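Local coordinates for protein TRAP-T family transporter, DctP (Periplasmic binding) subunit (Sulfitobacter sp. NAS-14.1, PDB 4PF8) that binds beta-D-galacturonate as the periplasmic solute-binding subunit of a TRAP transporter and probably delivers it to the membrane components for uptake, at residues A143-F148 against L226-I231; L104-K109 against A295-M300; N207-Y212 against A275-I280; P154-E159 against N288-K293. All blocks are in the same frame, centred on the assembly; numbering follows the deposited sequence.

Contact 1. Residues A143-F148 against L226-I231; sequences AGARSF and LTQHLI. With GTR (beta-D-galactopyranuronic acid), chain D.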
loop_
_atom_site.group_PDB
_atom_site.type_symbol
_atom_site.label_atom_id
_atom_site.label_comp_id
_atom_site.label_asym_id
_atom_site.label_seq_id
_atom_site.Cartn_x
_atom_site.Cartn_y
_atom_site.Cartn_z
ATOM N N ALA A 143 -0.971 1.594 6.101
ATOM C CA ALA A 143 -1.326 2.541 5.052
ATOM C C ALA A 143 -2.818 2.861 5.112
ATOM O O ALA A 143 -3.425 3.279 4.119
ATOM C CB ALA A 143 -0.946 2.020 3.688
ATOM N N GLY A 144 -3.391 2.692 6.294
ATOM C CA GLY A 144 -4.775 3.065 6.490
ATOM C C GLY A 144 -5.689 2.428 5.472
ATOM O O GLY A 144 -5.470 1.314 5.057
ATOM N N ALA A 145 -6.767 3.139 5.127
ATOM C CA ALA A 145 -7.755 2.658 4.153
ATOM C C ALA A 145 -7.799 3.620 2.982
ATOM O O ALA A 145 -7.593 4.810 3.147
ATOM C CB ALA A 145 -9.140 2.573 4.788
ATOM N N ARG A 146 -8.055 3.100 1.789
ATOM C CA ARG A 146 -8.101 3.895 0.575
ATOM C C ARG A 146 -9.524 4.304 0.247
ATOM O O ARG A 146 -10.431 3.488 0.362
ATOM C CB ARG A 146 -7.504 3.105 -0.583
ATOM C CG ARG A 146 -6.074 2.663 -0.324
ATOM C CD ARG A 146 -5.556 1.702 -1.402
ATOM N NE ARG A 146 -5.346 2.306 -2.710
ATOM C CZ ARG A 146 -4.190 2.816 -3.151
ATOM N NH1 ARG A 146 -3.119 2.831 -2.378
ATOM N NH2 ARG A 146 -4.092 3.294 -4.374
ATOM N N SER A 147 -9.694 5.564 -0.156
ATOM C CA SER A 147 -11.004 6.121 -0.500
ATOM C C SER A 147 -10.902 6.909 -1.797
ATOM O O SER A 147 -9.827 7.399 -2.155
ATOM C CB SER A 147 -11.510 7.042 0.607
ATOM O OG SER A 147 -11.798 6.290 1.775
ATOM N N PHE A 148 -12.023 7.033 -2.504
ATOM C CA PHE A 148 -12.027 7.737 -3.785
ATOM C C PHE A 148 -11.893 9.235 -3.654
ATOM O O PHE A 148 -12.521 9.845 -2.789
ATOM C CB PHE A 148 -13.321 7.440 -4.557
ATOM C CG PHE A 148 -13.376 6.050 -5.119
ATOM C CD1 PHE A 148 -12.572 5.683 -6.175
ATOM C CD2 PHE A 148 -14.235 5.103 -4.580
ATOM C CE1 PHE A 148 -12.604 4.393 -6.687
ATOM C CE2 PHE A 148 -14.279 3.827 -5.082
ATOM C CZ PHE A 148 -13.465 3.463 -6.137
ATOM N N LEU A 226 -15.334 8.888 1.469
ATOM C CA LEU A 226 -14.682 7.933 2.359
ATOM C C LEU A 226 -15.260 6.513 2.280
ATOM O O LEU A 226 -15.809 5.975 3.256
ATOM C CB LEU A 226 -14.653 8.470 3.799
ATOM C CG LEU A 226 -13.919 9.807 3.978
ATOM C CD1 LEU A 226 -14.103 10.327 5.407
ATOM C CD2 LEU A 226 -12.441 9.719 3.619
ATOM N N THR A 227 -15.091 5.910 1.107
ATOM C CA THR A 227 -15.509 4.548 0.852
ATOM C C THR A 227 -14.695 3.528 1.620
ATOM O O THR A 227 -15.187 2.464 1.945
ATOM C CB THR A 227 -15.418 4.257 -0.635
ATOM O OG1 THR A 227 -14.152 4.726 -1.114
ATOM C CG2 THR A 227 -16.527 4.993 -1.394
ATOM N N GLN A 228 -13.429 3.841 1.887
ATOM C CA GLN A 228 -12.576 2.960 2.670
ATOM C C GLN A 228 -12.629 1.528 2.155
ATOM O O GLN A 228 -12.739 0.572 2.920
ATOM C CB GLN A 228 -12.941 3.076 4.138
ATOM C CG GLN A 228 -12.761 4.516 4.617
ATOM C CD GLN A 228 -13.316 4.781 6.013
ATOM O OE1 GLN A 228 -14.390 4.298 6.376
ATOM N NE2 GLN A 228 -12.593 5.572 6.786
ATOM N N HIS A 229 -12.513 1.393 0.833
ATOM C CA HIS A 229 -12.846 0.152 0.151
ATOM C C HIS A 229 -11.671 -0.826 0.105
ATOM O O HIS A 229 -11.863 -1.993 -0.224
ATOM C CB HIS A 229 -13.309 0.472 -1.265
ATOM C CG HIS A 229 -12.369 1.371 -1.994
ATOM N ND1 HIS A 229 -12.582 2.723 -2.122
ATOM C CD2 HIS A 229 -11.182 1.119 -2.595
ATOM C CE1 HIS A 229 -11.577 3.267 -2.785
ATOM N NE2 HIS A 229 -10.700 2.315 -3.060
ATOM N N LEU A 230 -10.468 -0.353 0.441
ATOM C CA LEU A 230 -9.296 -1.224 0.440
ATOM C C LEU A 230 -8.466 -0.850 1.662
ATOM O O LEU A 230 -8.370 0.331 2.021
ATOM C CB LEU A 230 -8.418 -1.039 -0.802
ATOM C CG LEU A 230 -8.934 -1.640 -2.114
ATOM C CD1 LEU A 230 -8.202 -0.978 -3.270
ATOM C CD2 LEU A 230 -8.720 -3.130 -2.073
ATOM N N ILE A 231 -7.888 -1.865 2.280
ATOM C CA ILE A 231 -6.924 -1.685 3.368
ATOM C C ILE A 231 -5.752 -2.564 2.959
ATOM O O ILE A 231 -5.848 -3.798 3.012
ATOM C CB ILE A 231 -7.479 -2.134 4.711
ATOM C CG1 ILE A 231 -8.608 -1.188 5.169
ATOM C CG2 ILE A 231 -6.385 -2.236 5.759
ATOM C CD1 ILE A 231 -9.448 -1.743 6.323
HETATM C C1 GTR D . 0.021 4.492 -1.379
HETATM C C2 GTR D . 1.063 3.474 -1.054
HETATM C C3 GTR D . 2.135 3.561 -2.125
HETATM C C4 GTR D . 1.557 3.286 -3.507
HETATM C C5 GTR D . 0.442 4.306 -3.708
HETATM C C6 GTR D . -0.274 4.059 -5.031
HETATM O O1 GTR D . -1.078 4.417 -0.418
HETATM O O2 GTR D . 1.632 3.822 0.238
HETATM O O3 GTR D . 3.080 2.505 -1.847
HETATM O O4 GTR D . 1.016 1.953 -3.504
HETATM O O5 GTR D . -0.525 4.249 -2.639
HETATM O O6A GTR D . -1.502 4.340 -5.043
HETATM O O6B GTR D . 0.402 3.739 -6.035
#
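Arg146 O is held between the backbone and the ring of one residue: His229 N donates to it over 3.0 Å, nearly in line with the carbonyl bond though bent at the hydrogen, while the oxygen sits over the centre of the imidazole face, 3.3 Å above its plane. CG of His229 sits between the backbone N and the carbonyl carbon (chi1 50°), which turns the ring over the neighbouring strand. The other imidazole face meets Phe148 obliquely, ring centroids 4.4 Å apart and planes inclined at 32°. Ser147 OG accepts from Gln228 N at 2.9 Å, and Arg146 N reaches Leu230 O at 2.8 Å. These bonds join 146-150 and 223-230, antiparallel inner strands of a four-stranded mixed sheet in this family 7 solute-binding protein. From strand 146-150 the arginine chain, bent at chi3, carries its guanidinium to the sugar: NH2 points almost straight at O6A of the galacturonate (2.9 Å, 172°), and NH1 bonds the ring oxygen O5 at 3.0 Å. Glu206 forms a salt bridge with Arg146 NE and accepts from His229 NE2. Replacing Arg146 by alanine would probably cost O6A and O5 these bonds and Glu206 its salt-bridge mate, though Arg167 also bonds the sugar.

Contact 2. Residues L104-K109 against A295-M300; sequences LPFVFK and AFQEAM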
loop_
_atom_site.group_PDB
_atom_site.type_symbol
_atom_site.label_atom_id
_atom_site.label_comp_id
_atom_site.label_asym_id
_atom_site.label_seq_id
_atom_site.Cartn_x
_atom_site.Cartn_y
_atom_site.Cartn_z
ATOM N N LEU A 104 -8.149 -7.486 -2.046
ATOM C CA LEU A 104 -9.572 -7.685 -2.281
ATOM C C LEU A 104 -10.343 -6.616 -1.520
ATOM O O LEU A 104 -10.017 -6.311 -0.396
ATOM C CB LEU A 104 -9.971 -9.088 -1.819
ATOM C CG LEU A 104 -9.472 -10.210 -2.735
ATOM C CD1 LEU A 104 -9.630 -11.549 -2.054
ATOM C CD2 LEU A 104 -10.230 -10.212 -4.064
ATOM N N PRO A 105 -11.366 -6.029 -2.152
ATOM C CA PRO A 105 -12.064 -4.929 -1.495
ATOM C C PRO A 105 -12.802 -5.416 -0.247
ATOM O O PRO A 105 -13.418 -6.474 -0.258
ATOM C CB PRO A 105 -13.063 -4.430 -2.556
ATOM C CG PRO A 105 -13.035 -5.412 -3.661
ATOM C CD PRO A 105 -11.779 -6.254 -3.537
ATOM N N PHE A 106 -12.695 -4.631 0.814
ATOM C CA PHE A 106 -13.367 -4.893 2.081
ATOM C C PHE A 106 -12.980 -6.225 2.716
ATOM O O PHE A 106 -13.728 -6.760 3.530
ATOM C CB PHE A 106 -14.893 -4.808 1.903
ATOM C CG PHE A 106 -15.376 -3.483 1.386
ATOM C CD1 PHE A 106 -15.375 -2.359 2.190
ATOM C CD2 PHE A 106 -15.820 -3.360 0.079
ATOM C CE1 PHE A 106 -15.840 -1.126 1.722
ATOM C CE2 PHE A 106 -16.267 -2.144 -0.383
ATOM C CZ PHE A 106 -16.275 -1.025 0.443
ATOM N N VAL A 107 -11.810 -6.761 2.376
ATOM C CA VAL A 107 -11.416 -8.065 2.902
ATOM C C VAL A 107 -11.105 -7.970 4.403
ATOM O O VAL A 107 -11.351 -8.922 5.145
ATOM C CB VAL A 107 -10.247 -8.697 2.073
ATOM C CG1 VAL A 107 -8.915 -8.060 2.403
ATOM C CG2 VAL A 107 -10.189 -10.198 2.283
ATOM N N PHE A 108 -10.575 -6.829 4.834
ATOM C CA PHE A 108 -10.340 -6.541 6.252
ATOM C C PHE A 108 -11.530 -5.748 6.799
ATOM O O PHE A 108 -12.068 -4.832 6.127
ATOM C CB PHE A 108 -9.066 -5.716 6.450
ATOM C CG PHE A 108 -7.786 -6.433 6.087
ATOM C CD1 PHE A 108 -7.283 -7.438 6.882
ATOM C CD2 PHE A 108 -7.100 -6.083 4.950
ATOM C CE1 PHE A 108 -6.125 -8.086 6.563
ATOM C CE2 PHE A 108 -5.938 -6.725 4.604
ATOM C CZ PHE A 108 -5.433 -7.728 5.410
ATOM N N LYS A 109 -11.943 -6.074 8.018
ATOM C CA LYS A 109 -13.057 -5.345 8.640
ATOM C C LYS A 109 -12.655 -3.959 9.116
ATOM O O LYS A 109 -13.488 -3.052 9.190
ATOM C CB LYS A 109 -13.610 -6.154 9.794
ATOM C CG LYS A 109 -14.238 -7.448 9.299
ATOM C CD LYS A 109 -14.717 -8.347 10.420
ATOM C CE LYS A 109 -15.485 -9.524 9.841
ATOM N NZ LYS A 109 -16.551 -10.013 10.772
ATOM N N ALA A 295 -23.950 -1.153 -0.093
ATOM C CA ALA A 295 -24.042 -1.098 -1.546
ATOM C C ALA A 295 -22.678 -1.233 -2.211
ATOM O O ALA A 295 -22.570 -1.899 -3.232
ATOM C CB ALA A 295 -24.742 0.183 -2.014
ATOM N N PHE A 296 -21.644 -0.610 -1.648
ATOM C CA PHE A 296 -20.306 -0.777 -2.186
ATOM C C PHE A 296 -19.809 -2.193 -1.997
ATOM O O PHE A 296 -19.177 -2.748 -2.902
ATOM C CB PHE A 296 -19.319 0.221 -1.557
ATOM C CG PHE A 296 -19.491 1.615 -2.076
ATOM C CD1 PHE A 296 -18.875 2.019 -3.238
ATOM C CD2 PHE A 296 -20.288 2.514 -1.400
ATOM C CE1 PHE A 296 -19.062 3.302 -3.718
ATOM C CE2 PHE A 296 -20.467 3.791 -1.870
ATOM C CZ PHE A 296 -19.860 4.186 -3.020
ATOM N N GLN A 297 -20.088 -2.776 -0.835
ATOM C CA GLN A 297 -19.664 -4.140 -0.574
ATOM C C GLN A 297 -20.321 -5.096 -1.569
ATOM O O GLN A 297 -19.653 -5.968 -2.132
ATOM C CB GLN A 297 -19.987 -4.534 0.853
ATOM C CG GLN A 297 -19.131 -3.784 1.853
ATOM C CD GLN A 297 -19.532 -4.101 3.256
ATOM O OE1 GLN A 297 -20.724 -4.171 3.565
ATOM N NE2 GLN A 297 -18.553 -4.320 4.111
ATOM N N GLU A 298 -21.619 -4.927 -1.796
ATOM C CA GLU A 298 -22.337 -5.797 -2.730
ATOM C C GLU A 298 -21.799 -5.639 -4.143
ATOM O O GLU A 298 -21.712 -6.613 -4.891
ATOM C CB GLU A 298 -23.836 -5.492 -2.707
ATOM C CG GLU A 298 -24.562 -5.921 -1.436
ATOM C CD GLU A 298 -26.075 -5.784 -1.551
ATOM O OE1 GLU A 298 -26.569 -5.516 -2.671
ATOM O OE2 GLU A 298 -26.769 -5.951 -0.522
ATOM N N ALA A 299 -21.431 -4.414 -4.503
ATOM C CA ALA A 299 -20.935 -4.132 -5.841
ATOM C C ALA A 299 -19.625 -4.852 -6.102
ATOM O O ALA A 299 -19.296 -5.093 -7.260
ATOM C CB ALA A 299 -20.745 -2.647 -6.034
HETATM N N MSE A 300 -18.907 -5.210 -5.035
HETATM C CA MSE A 300 -17.616 -5.902 -5.153
HETATM C C MSE A 300 -17.660 -7.403 -5.170
HETATM O O MSE A 300 -16.607 -8.023 -5.292
HETATM C CB MSE A 300 -16.707 -5.539 -3.986
HETATM C CG MSE A 300 -16.419 -4.102 -3.889
HETATM SE SE MSE A 300 -15.421 -3.445 -5.391
HETATM C CE MSE A 300 -15.024 -1.816 -4.374
#
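Pro105 meets Met300, a selenomethionine here, through the CB-CG side of its ring: CG lies 3.5 Å from SE of Met300. The bend of the Met300 chain at chi2 (-65°) lays SE and CE alongside the proline. Next in sequence, Phe106 occupies the third position of a type II beta turn from Leu104 to Val107, with positive phi, and its ring projects to helix 293-299. Gln297 CG sits over the centre of one face of the Phe106 ring, 3.8 Å from the centroid and 11° off the normal, a CH-pi contact. Met300 CG approaches the ring at its edge, 4.0 Å from CE2 of Phe106, while Phe296 CB comes obliquely to within 3.8 Å of CZ of Phe106. The loop is thereby packed on the end of the helix, and Met177 of helix 172-179 adjoins both Pro105 and Met300. Since no hydrogen bond crosses between the two segments, their association depends on shape and dispersion, with the aliphatic part of a glutamine serving as an apolar surface.

Contact 3. Residues N207-Y212 against A275-I280; sequences NNPPSY and ASMKII. With GTR (beta-D-galactopyranuronic acid), chain D.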
loop_
_atom_site.group_PDB
_atom_site.type_symbol
_atom_site.label_atom_id
_atom_site.label_comp_id
_atom_site.label_asym_id
_atom_site.label_seq_id
_atom_site.Cartn_x
_atom_site.Cartn_y
_atom_site.Cartn_z
ATOM N N ASN A 207 -7.038 6.589 -2.543
ATOM C CA ASN A 207 -5.912 6.469 -1.640
ATOM C C ASN A 207 -6.276 6.891 -0.239
ATOM O O ASN A 207 -7.369 7.388 0.001
ATOM C CB ASN A 207 -4.698 7.247 -2.143
ATOM C CG ASN A 207 -3.439 6.445 -2.019
ATOM O OD1 ASN A 207 -3.127 5.956 -0.925
ATOM N ND2 ASN A 207 -2.718 6.262 -3.136
ATOM N N ASN A 208 -5.346 6.666 0.686
ATOM C CA ASN A 208 -5.493 7.084 2.070
ATOM C C ASN A 208 -5.228 8.586 2.193
ATOM O O ASN A 208 -4.789 9.248 1.240
ATOM C CB ASN A 208 -4.550 6.251 2.966
ATOM C CG ASN A 208 -3.082 6.356 2.529
ATOM O OD1 ASN A 208 -2.591 7.452 2.273
ATOM N ND2 ASN A 208 -2.374 5.221 2.480
ATOM N N PRO A 209 -5.583 9.160 3.354
ATOM C CA PRO A 209 -5.513 10.621 3.410
ATOM C C PRO A 209 -4.081 11.174 3.303
ATOM O O PRO A 209 -3.864 12.152 2.586
ATOM C CB PRO A 209 -6.195 10.944 4.752
ATOM C CG PRO A 209 -7.161 9.787 4.935
ATOM C CD PRO A 209 -6.405 8.595 4.436
ATOM N N PRO A 210 -3.094 10.535 3.940
ATOM C CA PRO A 210 -1.746 11.095 3.768
ATOM C C PRO A 210 -1.208 11.066 2.327
ATOM O O PRO A 210 -0.485 11.970 1.908
ATOM C CB PRO A 210 -0.901 10.220 4.697
ATOM C CG PRO A 210 -1.872 9.799 5.781
ATOM C CD PRO A 210 -3.122 9.501 4.989
ATOM N N SER A 211 -1.555 10.040 1.576
ATOM C CA SER A 211 -1.145 9.978 0.163
ATOM C C SER A 211 -1.840 11.043 -0.666
ATOM O O SER A 211 -1.225 11.706 -1.466
ATOM C CB SER A 211 -1.438 8.599 -0.430
ATOM O OG SER A 211 -0.519 7.617 0.038
ATOM N N TYR A 212 -3.144 11.174 -0.469
ATOM C CA TYR A 212 -3.972 12.167 -1.172
ATOM C C TYR A 212 -3.478 13.582 -0.901
ATOM O O TYR A 212 -3.458 14.430 -1.801
ATOM C CB TYR A 212 -5.414 11.954 -0.696
ATOM C CG TYR A 212 -6.466 12.928 -1.139
ATOM C CD1 TYR A 212 -6.676 13.224 -2.472
ATOM C CD2 TYR A 212 -7.332 13.481 -0.204
ATOM C CE1 TYR A 212 -7.673 14.089 -2.849
ATOM C CE2 TYR A 212 -8.330 14.351 -0.576
ATOM C CZ TYR A 212 -8.514 14.622 -1.881
ATOM O OH TYR A 212 -9.527 15.497 -2.208
ATOM N N ALA A 275 -3.620 14.559 10.753
ATOM C CA ALA A 275 -3.019 15.815 10.322
ATOM C C ALA A 275 -3.320 16.063 8.839
ATOM O O ALA A 275 -3.627 17.188 8.436
ATOM C CB ALA A 275 -1.531 15.795 10.563
ATOM N N SER A 276 -3.260 15.007 8.046
ATOM C CA SER A 276 -3.556 15.138 6.620
ATOM C C SER A 276 -5.042 15.450 6.410
ATOM O O SER A 276 -5.376 16.298 5.581
ATOM C CB SER A 276 -3.166 13.876 5.851
ATOM O OG SER A 276 -1.766 13.807 5.724
HETATM N N MSE A 277 -5.934 14.774 7.137
HETATM C CA MSE A 277 -7.359 15.100 7.076
HETATM C C MSE A 277 -7.605 16.570 7.389
HETATM O O MSE A 277 -8.407 17.226 6.723
HETATM C CB MSE A 277 -8.160 14.228 8.037
HETATM C CG MSE A 277 -8.354 12.803 7.591
HETATM SE SE MSE A 277 -9.437 12.616 5.934
HETATM C CE MSE A 277 -10.366 14.120 5.979
ATOM N N LYS A 278 -6.927 17.096 8.403
ATOM C CA LYS A 278 -7.075 18.510 8.733
ATOM C C LYS A 278 -6.632 19.423 7.575
ATOM O O LYS A 278 -7.300 20.408 7.247
ATOM C CB LYS A 278 -6.305 18.844 10.016
ATOM C CG LYS A 278 -6.627 20.225 10.553
ATOM C CD LYS A 278 -5.902 20.497 11.840
ATOM C CE LYS A 278 -6.373 21.802 12.454
ATOM N NZ LYS A 278 -6.093 22.978 11.571
ATOM N N ILE A 279 -5.503 19.093 6.959
ATOM C CA ILE A 279 -4.994 19.858 5.819
ATOM C C ILE A 279 -5.996 19.832 4.660
ATOM O O ILE A 279 -6.271 20.861 4.023
ATOM C CB ILE A 279 -3.625 19.306 5.385
ATOM C CG1 ILE A 279 -2.579 19.656 6.438
ATOM C CG2 ILE A 279 -3.198 19.865 4.025
ATOM C CD1 ILE A 279 -1.317 18.895 6.300
ATOM N N ILE A 280 -6.531 18.648 4.392
ATOM C CA ILE A 280 -7.491 18.427 3.318
ATOM C C ILE A 280 -8.716 19.284 3.556
ATOM O O ILE A 280 -9.176 20.017 2.659
ATOM C CB ILE A 280 -7.865 16.912 3.279
ATOM C CG1 ILE A 280 -6.694 16.115 2.666
ATOM C CG2 ILE A 280 -9.188 16.655 2.579
ATOM C CD1 ILE A 280 -6.768 14.611 3.011
HETATM C C1 GTR D . 0.021 4.492 -1.379
HETATM C C2 GTR D . 1.063 3.474 -1.054
HETATM C C3 GTR D . 2.135 3.561 -2.125
HETATM C C4 GTR D . 1.557 3.286 -3.507
HETATM C C5 GTR D . 0.442 4.306 -3.708
HETATM C C6 GTR D . -0.274 4.059 -5.031
HETATM O O1 GTR D . -1.078 4.417 -0.418
HETATM O O2 GTR D . 1.632 3.822 0.238
HETATM O O3 GTR D . 3.080 2.505 -1.847
HETATM O O4 GTR D . 1.016 1.953 -3.504
HETATM O O5 GTR D . -0.525 4.249 -2.639
HETATM O O6A GTR D . -1.502 4.340 -5.043
HETATM O O6B GTR D . 0.402 3.739 -6.035
#
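Two successive prolines begin helix 209-214: Pro209 turns its ring to helix 248-282, while Pro210 meets it mainly through CA and the near side of its ring, with no hydrogen bond between the segments. Pro209 CG lies 3.8 Å from SE of Met277, a selenomethionine. Ser276 OG comes to 3.3 Å from CA of Pro210, but its polar partners are Glu213 and Arg272. Tyr212 has CG anti to the backbone N (chi1 174°), bringing CD2 within 3.5 Å of CD1 of Ile280; the methyl meets the ring obliquely, while the phenol OH bonds to Ala221 O. The short helix is N-capped by Asn208, whose OD1 accepts from Ser211 N at 2.9 Å. Asn208 and Ser211, whose CB points away from helix 248-282, belong to the ligand pocket, so the short helix lies between pocket and long helix. Just before it, Asn207 uses both ends of its amide: OD1 accepts from O1 of the galacturonate at 2.6 Å, and ND2 donates to the ring oxygen O5 at 3.0 Å.

Contact 4. Residues P154-E159 against N288-K293; sequences PINTPE and NEIADK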
loop_
_atom_site.group_PDB
_atom_site.type_symbol
_atom_site.label_atom_id
_atom_site.label_comp_id
_atom_site.label_asym_id
_atom_site.label_seq_id
_atom_site.Cartn_x
_atom_site.Cartn_y
_atom_site.Cartn_z
ATOM N N PRO A 154 -19.182 14.387 -5.738
ATOM C CA PRO A 154 -19.107 13.403 -4.661
ATOM C C PRO A 154 -19.556 12.028 -5.122
ATOM O O PRO A 154 -20.436 11.875 -5.970
ATOM C CB PRO A 154 -20.113 13.938 -3.622
ATOM C CG PRO A 154 -20.261 15.375 -3.935
ATOM C CD PRO A 154 -20.096 15.497 -5.412
ATOM N N ILE A 155 -18.956 11.021 -4.513
ATOM C CA ILE A 155 -19.376 9.650 -4.634
ATOM C C ILE A 155 -20.085 9.202 -3.352
ATOM O O ILE A 155 -19.486 9.162 -2.282
ATOM C CB ILE A 155 -18.174 8.758 -4.912
ATOM C CG1 ILE A 155 -17.629 9.042 -6.315
ATOM C CG2 ILE A 155 -18.548 7.294 -4.770
ATOM C CD1 ILE A 155 -16.185 8.580 -6.494
ATOM N N ASN A 156 -21.371 8.886 -3.482
ATOM C CA ASN A 156 -22.158 8.362 -2.362
ATOM C C ASN A 156 -22.669 6.947 -2.559
ATOM O O ASN A 156 -23.025 6.268 -1.598
ATOM C CB ASN A 156 -23.321 9.298 -2.040
ATOM C CG ASN A 156 -22.853 10.521 -1.282
ATOM O OD1 ASN A 156 -22.491 10.439 -0.099
ATOM N ND2 ASN A 156 -22.797 11.640 -1.965
ATOM N N THR A 157 -22.758 6.516 -3.812
ATOM C CA THR A 157 -23.179 5.159 -4.146
ATOM C C THR A 157 -22.311 4.664 -5.296
ATOM O O THR A 157 -21.671 5.473 -5.992
ATOM C CB THR A 157 -24.641 5.103 -4.636
ATOM O OG1 THR A 157 -24.721 5.711 -5.931
ATOM C CG2 THR A 157 -25.557 5.817 -3.679
ATOM N N PRO A 158 -22.280 3.339 -5.512
ATOM C CA PRO A 158 -21.447 2.841 -6.615
ATOM C C PRO A 158 -21.872 3.426 -7.955
ATOM O O PRO A 158 -21.022 3.604 -8.830
ATOM C CB PRO A 158 -21.681 1.328 -6.594
ATOM C CG PRO A 158 -22.201 1.028 -5.222
ATOM C CD PRO A 158 -22.863 2.254 -4.705
ATOM N N GLU A 159 -23.149 3.751 -8.115
ATOM C CA GLU A 159 -23.630 4.267 -9.390
ATOM C C GLU A 159 -22.935 5.599 -9.755
ATOM O O GLU A 159 -22.854 5.985 -10.938
ATOM C CB GLU A 159 -25.146 4.418 -9.341
ATOM C CG GLU A 159 -25.909 3.084 -9.357
ATOM C CD GLU A 159 -25.732 2.246 -8.086
ATOM O OE1 GLU A 159 -25.674 0.999 -8.208
ATOM O OE2 GLU A 159 -25.665 2.812 -6.969
ATOM N N ASN A 288 -17.068 13.685 2.024
ATOM C CA ASN A 288 -18.313 13.025 2.418
ATOM C C ASN A 288 -18.074 11.613 2.934
ATOM O O ASN A 288 -17.189 10.907 2.454
ATOM C CB ASN A 288 -19.340 13.003 1.282
ATOM C CG ASN A 288 -18.935 12.102 0.130
ATOM O OD1 ASN A 288 -18.060 12.439 -0.668
ATOM N ND2 ASN A 288 -19.614 10.965 0.009
ATOM N N GLU A 289 -18.850 11.236 3.938
ATOM C CA GLU A 289 -18.832 9.882 4.464
ATOM C C GLU A 289 -19.831 9.043 3.690
ATOM O O GLU A 289 -20.695 9.570 2.978
ATOM C CB GLU A 289 -19.171 9.866 5.946
ATOM C CG GLU A 289 -18.157 10.561 6.818
ATOM C CD GLU A 289 -18.599 10.607 8.266
ATOM O OE1 GLU A 289 -18.245 9.678 9.024
ATOM O OE2 GLU A 289 -19.313 11.562 8.643
ATOM N N ILE A 290 -19.710 7.731 3.836
ATOM C CA ILE A 290 -20.630 6.812 3.200
ATOM C C ILE A 290 -21.570 6.246 4.234
ATOM O O ILE A 290 -21.155 5.521 5.140
ATOM C CB ILE A 290 -19.907 5.670 2.498
ATOM C CG1 ILE A 290 -18.960 6.220 1.433
ATOM C CG2 ILE A 290 -20.922 4.690 1.904
ATOM C CD1 ILE A 290 -19.626 7.039 0.378
ATOM N N ALA A 291 -22.837 6.617 4.087
ATOM C CA ALA A 291 -23.915 6.037 4.866
ATOM C C ALA A 291 -24.133 4.584 4.446
ATOM O O ALA A 291 -23.971 3.667 5.257
ATOM C CB ALA A 291 -25.197 6.852 4.675
ATOM N N ASP A 292 -24.468 4.367 3.172
ATOM C CA ASP A 292 -24.813 3.014 2.709
ATOM C C ASP A 292 -23.577 2.212 2.284
ATOM O O ASP A 292 -23.314 2.042 1.075
ATOM C CB ASP A 292 -25.829 3.087 1.557
ATOM C CG ASP A 292 -26.504 1.740 1.263
ATOM O OD1 ASP A 292 -26.049 0.702 1.792
ATOM O OD2 ASP A 292 -27.501 1.721 0.498
ATOM N N LYS A 293 -22.827 1.692 3.255
ATOM C CA LYS A 293 -21.607 0.927 2.918
ATOM C C LYS A 293 -21.914 -0.413 2.217
ATOM O O LYS A 293 -21.140 -0.897 1.370
ATOM C CB LYS A 293 -20.789 0.668 4.180
HETATM O O HOH W 1 -24.043 3.712 -1.147
HETATM O O HOH W 2 -23.734 7.221 0.929
#
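The loop 154-159 runs beside the end of strand 286-289 and the turn that follows it, with CA atoms 6.0 Å apart at Asn156 and Ile290 and an inverse gamma turn centred on Asp292. No backbone hydrogen bond joins them directly. Asn288 reaches across with its side-chain amide: ND2 donates to Ile155 O over 2.9 Å at 167°, the acceptor lying close to the amide plane although the donor stands 48° out of the carbonyl plane. With CG between the backbone N and the carbonyl carbon (chi1 69°), the amide is swung across to the loop, and its OD1 bonds to Ser225 OG. That hydroxyl also pairs with Ile155 N, so Asn288 and Ser225 together hold the two polar groups of one loop residue. Beside them, Ile290 CD1 packs 3.4 Å from the same Ile155 O. Farther along, two waters donate to Asn156 O, each over 2.8 Å; one also donates to Asp292 O, and the other weakly accepts from Ala291 N. A leucine in place of Asn288 would probably leave Ile155 O without its amide donor and Ser225 OG with one partner fewer, setting the loop freer to shift. With the amide bond to Ile155 O and two water-mediated links, one of them weak, the loop's position appears to depend on a few directional bonds at the surface.

In the fold
From the N terminus, loop 104-109 comes first and waits for helix 293-299, so contact 2 closes the longest loop and holds the other three within it. Strand 146-150 then opens contact 1, completed at 226-231, and loop 154-159 opens contact 4, completed at 288-293; these two cross. Contact 3, from 207-212 to 275-280, nests inside contact 4 and crosses contact 1. Contacts 1 and 3 meet through Ser147 O and Asn207 N and share the galacturonate. Contacts 1 and 4 reach neighbouring strands of one sheet, while Phe296 packs contact 2 against contact 4, and a probable backbone hydrogen bond between Phe106 N and His229 O joins contact 2 to contact 1.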